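Long-range contacts in beta-lactamase II (Erythrobacter litoralis, PDB 6V72), which probably hydrolyses beta-lactam antibiotics to substituted beta-amino acids with zinc as cofactor, as a class B metallo-beta-lactamase: residues Cys184-Gly189 against Arg220-Ser225; Gly189-Leu194 against Leu239-Glu244. One frame throughout, in Å; residues are numbered along the deposited sequence.

Interaction 1: residues Cys184-Gly189 against Arg220-Ser225; sequences CMIKAG and RTIAMS
Cys184 O is the best-held polar atom here, gripped by a single bond within 184-189: Lys187 NZ donates to it over 2.7 Å, in the carbonyl plane at a C=O...N angle of 152°. The lysine chain folds back at its first two torsions and then runs extended to reach it. Across to 220-225 the contact is mainly apolar, and Met224, a selenomethionine, carries it. Its CG takes the crowded position between the backbone N and the carbonyl carbon (chi1 69°), and further bends at chi2 and chi3 lay SE 3.5 Å from Lys187 C, while Met224 CB sits 3.4 Å from Ile186 O. Ile186 makes contact through CG2, the branch anti to its backbone N, 4.0 Å from Met224 SE and 4.1 Å from Ile222 CG2, and crosses both side chains at about a right angle. Helix 233-243 covers Ile186, Ile222 and Met224. At the other end Ser225 CB lies 3.6 Å from Cys184 SG. Cys184 also touches His96, His165 and His226, which, like it, are zinc ligands of this protein, although this model holds no zinc. Loops following strands 179-181 and 221-223 thus meet at the metal site characteristic of class B beta-lactamases.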
loop_
_atom_site.group_PDB
_atom_site.type_symbol
_atom_site.label_atom_id
_atom_site.label_comp_id
_atom_site.label_asym_id
_atom_site.label_seq_id
_atom_site.Cartn_x
_atom_site.Cartn_y
_atom_site.Cartn_z
ATOM N N CYS A 184 -1.430 -8.361 -11.373
ATOM C CA CYS A 184 -1.186 -7.478 -10.243
ATOM C C CYS A 184 -1.298 -8.182 -8.906
ATOM O O CYS A 184 -1.054 -7.550 -7.874
ATOM C CB CYS A 184 -2.147 -6.298 -10.253
ATOM S SG CYS A 184 -1.718 -4.989 -11.468
HETATM N N MSE A 185 -1.629 -9.461 -8.904
HETATM C CA MSE A 185 -1.816 -10.181 -7.671
HETATM C C MSE A 185 -0.485 -10.615 -7.053
HETATM O O MSE A 185 -0.345 -10.660 -5.831
HETATM C CB MSE A 185 -2.712 -11.369 -7.954
HETATM C CG MSE A 185 -2.787 -12.406 -6.903
HETATM SE SE MSE A 185 -4.033 -13.698 -7.643
HETATM C CE MSE A 185 -4.491 -12.841 -9.333
ATOM N N ILE A 186 0.494 -10.925 -7.909
ATOM C CA ILE A 186 1.785 -11.454 -7.481
ATOM C C ILE A 186 2.780 -10.312 -7.419
ATOM O O ILE A 186 2.856 -9.483 -8.350
ATOM C CB ILE A 186 2.266 -12.570 -8.431
ATOM C CG1 ILE A 186 1.258 -13.725 -8.436
ATOM C CG2 ILE A 186 3.665 -13.092 -8.039
ATOM C CD1 ILE A 186 1.135 -14.465 -7.088
ATOM N N LYS A 187 3.511 -10.245 -6.307
ATOM C CA LYS A 187 4.535 -9.249 -6.039
ATOM C C LYS A 187 5.894 -9.920 -5.956
ATOM O O LYS A 187 6.005 -11.148 -5.891
ATOM C CB LYS A 187 4.272 -8.522 -4.718
ATOM C CG LYS A 187 2.900 -7.966 -4.540
ATOM C CD LYS A 187 2.438 -7.143 -5.714
ATOM C CE LYS A 187 1.185 -6.424 -5.304
ATOM N NZ LYS A 187 0.446 -5.870 -6.452
ATOM N N ALA A 188 6.924 -9.085 -5.853
ATOM C CA ALA A 188 8.292 -9.574 -5.968
ATOM C C ALA A 188 8.667 -10.431 -4.766
ATOM O O ALA A 188 8.107 -10.286 -3.678
ATOM C CB ALA A 188 9.267 -8.403 -6.090
ATOM N N GLY A 189 9.631 -11.332 -4.985
ATOM C CA GLY A 189 10.129 -12.209 -3.934
ATOM C C GLY A 189 10.754 -11.502 -2.755
ATOM O O GLY A 189 10.938 -12.121 -1.695
ATOM N N ARG A 220 8.740 -22.427 -13.336
ATOM C CA ARG A 220 9.816 -21.807 -12.576
ATOM C C ARG A 220 10.071 -20.365 -12.986
ATOM O O ARG A 220 10.876 -19.691 -12.346
ATOM C CB ARG A 220 11.109 -22.621 -12.711
ATOM C CG ARG A 220 11.045 -23.942 -11.974
ATOM C CD ARG A 220 12.388 -24.675 -11.983
ATOM N NE ARG A 220 13.311 -24.207 -10.947
ATOM C CZ ARG A 220 13.280 -24.600 -9.671
ATOM N NH1 ARG A 220 14.174 -24.124 -8.810
ATOM N NH2 ARG A 220 12.361 -25.467 -9.250
ATOM N N THR A 221 9.413 -19.865 -14.021
ATOM C CA THR A 221 9.513 -18.458 -14.379
ATOM C C THR A 221 8.178 -17.812 -14.030
ATOM O O THR A 221 7.156 -18.123 -14.650
ATOM C CB THR A 221 9.842 -18.274 -15.858
ATOM O OG1 THR A 221 11.147 -18.803 -16.124
ATOM C CG2 THR A 221 9.833 -16.808 -16.225
ATOM N N ILE A 222 8.185 -16.938 -13.030
ATOM C CA ILE A 222 6.994 -16.222 -12.607
ATOM C C ILE A 222 7.139 -14.765 -13.025
ATOM O O ILE A 222 8.089 -14.082 -12.631
ATOM C CB ILE A 222 6.754 -16.343 -11.097
ATOM C CG1 ILE A 222 6.735 -17.814 -10.680
ATOM C CG2 ILE A 222 5.441 -15.605 -10.712
ATOM C CD1 ILE A 222 5.693 -18.660 -11.413
ATOM N N ALA A 223 6.206 -14.300 -13.841
ATOM C CA ALA A 223 6.147 -12.935 -14.325
ATOM C C ALA A 223 4.966 -12.230 -13.673
ATOM O O ALA A 223 4.017 -12.879 -13.237
ATOM C CB ALA A 223 5.982 -12.935 -15.840
HETATM N N MSE A 224 5.036 -10.901 -13.600
HETATM C CA MSE A 224 3.987 -10.137 -12.920
HETATM C C MSE A 224 3.931 -8.701 -13.404
HETATM O O MSE A 224 4.801 -8.282 -14.169
HETATM C CB MSE A 224 4.178 -10.192 -11.398
HETATM C CG MSE A 224 5.400 -9.424 -10.894
HETATM SE SE MSE A 224 6.218 -10.324 -9.369
HETATM C CE MSE A 224 7.267 -11.618 -10.408
ATOM N N SER A 225 2.910 -7.945 -12.970
ATOM C CA SER A 225 2.626 -6.660 -13.613
ATOM C C SER A 225 3.652 -5.588 -13.284
ATOM O O SER A 225 3.945 -4.750 -14.139
ATOM C CB SER A 225 1.233 -6.160 -13.243
ATOM O OG SER A 225 0.235 -6.951 -13.882
#

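Interaction 2: residues Gly189-Leu194 against Leu239-Glu244; sequences GDASNL and LDLAEE. With CA (calcium ion), chain B.
Two peptide carbonyl groups of 189-194 each turn one face to a methyl of Leu241. CD1 stands over the face of the Asn193 carbonyl, 3.6 Å from Asn193 O, and CD2 over that of Ser192, 3.7 Å from Ser192 O, so the leucine fork lies against the backbone. The carboxylates of Asp240 and Glu243 turn the other way, each giving calcium one oxygen: Asp240 OD1 and Glu243 OE1 both bind at 2.3 Å. Water 1 joins them at 2.4 Å from the ion and donates to Asp240 O and Glu244 OE2, while Glu243 OE2 forms a salt bridge with Arg210. Beside the stem of the fork, Leu194 slides past Leu241 in the opposite direction, its CG 3.8 Å from Leu241 CB. Leu194 CD1 reaches on to Ala242 CB at 4.2 Å. Phe46 of the second subunit packs on Ser192 and Leu241. Asn193 N is buried without a partner in the model. The chemistry is therefore divided: apolar contacts join loop to helix, whereas calcium links side chains one helical turn apart and probably offsets the negative charge gathered near the helix's C-terminal end.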
loop_
_atom_site.group_PDB
_atom_site.type_symbol
_atom_site.label_atom_id
_atom_site.label_comp_id
_atom_site.label_asym_id
_atom_site.label_seq_id
_atom_site.Cartn_x
_atom_site.Cartn_y
_atom_site.Cartn_z
ATOM N N GLY A 189 9.631 -11.332 -4.985
ATOM C CA GLY A 189 10.129 -12.209 -3.934
ATOM C C GLY A 189 10.754 -11.502 -2.755
ATOM O O GLY A 189 10.938 -12.121 -1.695
ATOM N N ASP A 190 11.093 -10.224 -2.906
ATOM C CA ASP A 190 11.646 -9.444 -1.811
ATOM C C ASP A 190 10.713 -8.315 -1.400
ATOM O O ASP A 190 11.127 -7.398 -0.686
ATOM C CB ASP A 190 13.036 -8.914 -2.170
ATOM C CG ASP A 190 13.026 -7.919 -3.328
ATOM O OD1 ASP A 190 11.976 -7.710 -3.972
ATOM O OD2 ASP A 190 14.110 -7.338 -3.603
ATOM N N ALA A 191 9.452 -8.380 -1.831
ATOM C CA ALA A 191 8.482 -7.363 -1.470
ATOM C C ALA A 191 8.213 -7.365 0.030
ATOM O O ALA A 191 8.253 -8.406 0.706
ATOM C CB ALA A 191 7.176 -7.597 -2.220
ATOM N N SER A 192 7.907 -6.187 0.552
ATOM C CA SER A 192 7.531 -6.061 1.953
ATOM C C SER A 192 6.082 -5.660 2.136
ATOM O O SER A 192 5.632 -5.539 3.275
ATOM C CB SER A 192 8.442 -5.055 2.671
ATOM O OG SER A 192 8.435 -3.797 2.017
ATOM N N ASN A 193 5.332 -5.472 1.053
ATOM C CA ASN A 193 3.910 -5.198 1.173
ATOM C C ASN A 193 3.251 -5.559 -0.151
ATOM O O ASN A 193 3.930 -5.855 -1.139
ATOM C CB ASN A 193 3.657 -3.739 1.574
ATOM C CG ASN A 193 4.103 -2.766 0.526
ATOM O OD1 ASN A 193 3.540 -2.722 -0.566
ATOM N ND2 ASN A 193 5.114 -1.958 0.851
ATOM N N LEU A 194 1.912 -5.545 -0.156
ATOM C CA LEU A 194 1.122 -5.912 -1.323
ATOM C C LEU A 194 0.646 -4.695 -2.094
ATOM O O LEU A 194 -0.285 -4.802 -2.902
ATOM C CB LEU A 194 -0.072 -6.775 -0.914
ATOM C CG LEU A 194 0.311 -8.152 -0.378
ATOM C CD1 LEU A 194 -0.897 -8.842 0.236
ATOM C CD2 LEU A 194 0.930 -8.997 -1.486
ATOM N N LEU A 239 2.283 -14.895 -0.910
ATOM C CA LEU A 239 1.446 -15.691 -0.019
ATOM C C LEU A 239 1.691 -15.319 1.441
ATOM O O LEU A 239 0.744 -15.130 2.217
ATOM C CB LEU A 239 1.746 -17.179 -0.240
ATOM C CG LEU A 239 0.910 -18.143 0.589
ATOM C CD1 LEU A 239 -0.600 -17.824 0.477
ATOM C CD2 LEU A 239 1.210 -19.554 0.145
ATOM N N ASP A 240 2.962 -15.210 1.831
ATOM C CA ASP A 240 3.260 -14.839 3.213
ATOM C C ASP A 240 2.642 -13.485 3.557
ATOM O O ASP A 240 2.062 -13.306 4.639
ATOM C CB ASP A 240 4.769 -14.782 3.436
ATOM C CG ASP A 240 5.354 -16.076 4.021
ATOM O OD1 ASP A 240 4.628 -16.841 4.712
ATOM O OD2 ASP A 240 6.565 -16.306 3.811
ATOM N N LEU A 241 2.774 -12.506 2.658
ATOM C CA LEU A 241 2.188 -11.196 2.927
ATOM C C LEU A 241 0.670 -11.286 3.017
ATOM O O LEU A 241 0.049 -10.651 3.880
ATOM C CB LEU A 241 2.587 -10.198 1.837
ATOM C CG LEU A 241 4.061 -9.822 1.803
ATOM C CD1 LEU A 241 4.359 -9.033 0.527
ATOM C CD2 LEU A 241 4.421 -9.009 3.059
ATOM N N ALA A 242 0.058 -12.058 2.113
ATOM C CA ALA A 242 -1.397 -12.179 2.101
ATOM C C ALA A 242 -1.914 -12.873 3.356
ATOM O O ALA A 242 -3.024 -12.567 3.819
ATOM C CB ALA A 242 -1.843 -12.932 0.842
ATOM N N GLU A 243 -1.127 -13.796 3.924
ATOM C CA GLU A 243 -1.552 -14.480 5.144
ATOM C C GLU A 243 -1.592 -13.554 6.349
ATOM O O GLU A 243 -2.234 -13.895 7.350
ATOM C CB GLU A 243 -0.626 -15.661 5.438
ATOM C CG GLU A 243 -0.833 -16.824 4.480
ATOM C CD GLU A 243 0.287 -17.883 4.520
ATOM O OE1 GLU A 243 1.443 -17.573 4.934
ATOM O OE2 GLU A 243 0.004 -19.036 4.117
ATOM N N GLU A 244 -0.950 -12.390 6.274
ATOM C CA GLU A 244 -0.950 -11.431 7.376
ATOM C C GLU A 244 -2.070 -10.403 7.289
ATOM O O GLU A 244 -2.182 -9.553 8.187
ATOM C CB GLU A 244 0.398 -10.707 7.453
ATOM C CG GLU A 244 1.591 -11.636 7.676
ATOM C CD GLU A 244 1.446 -12.524 8.916
ATOM O OE1 GLU A 244 1.087 -12.011 10.001
ATOM O OE2 GLU A 244 1.705 -13.744 8.806
HETATM CA CA CA B . 3.175 -17.345 6.466
HETATM O O HOH W 1 2.743 -14.968 6.625
#

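In the fold
Followed from the N terminus, the chain leaves strand 179-181 and enters the loop that supplies first 184-189 and then 189-194, with Gly189 common to both. Helix 205-215 comes next, and strand 221-223 brings 220-225 back to close interaction 1 across 30 intervening residues. Helix 233-243 then follows and closes interaction 2 across 44. Because the segments alternate along the sequence, the two closures cross. Their centres lie 12 Å apart, and Lys187 CE touches Leu194 O at 3.2 Å. One loop is thereby tied at its beginning to the end of the edge strand of the four-stranded sheet and the residues just after it, beside the zinc site, and farther along to the C-terminal helix.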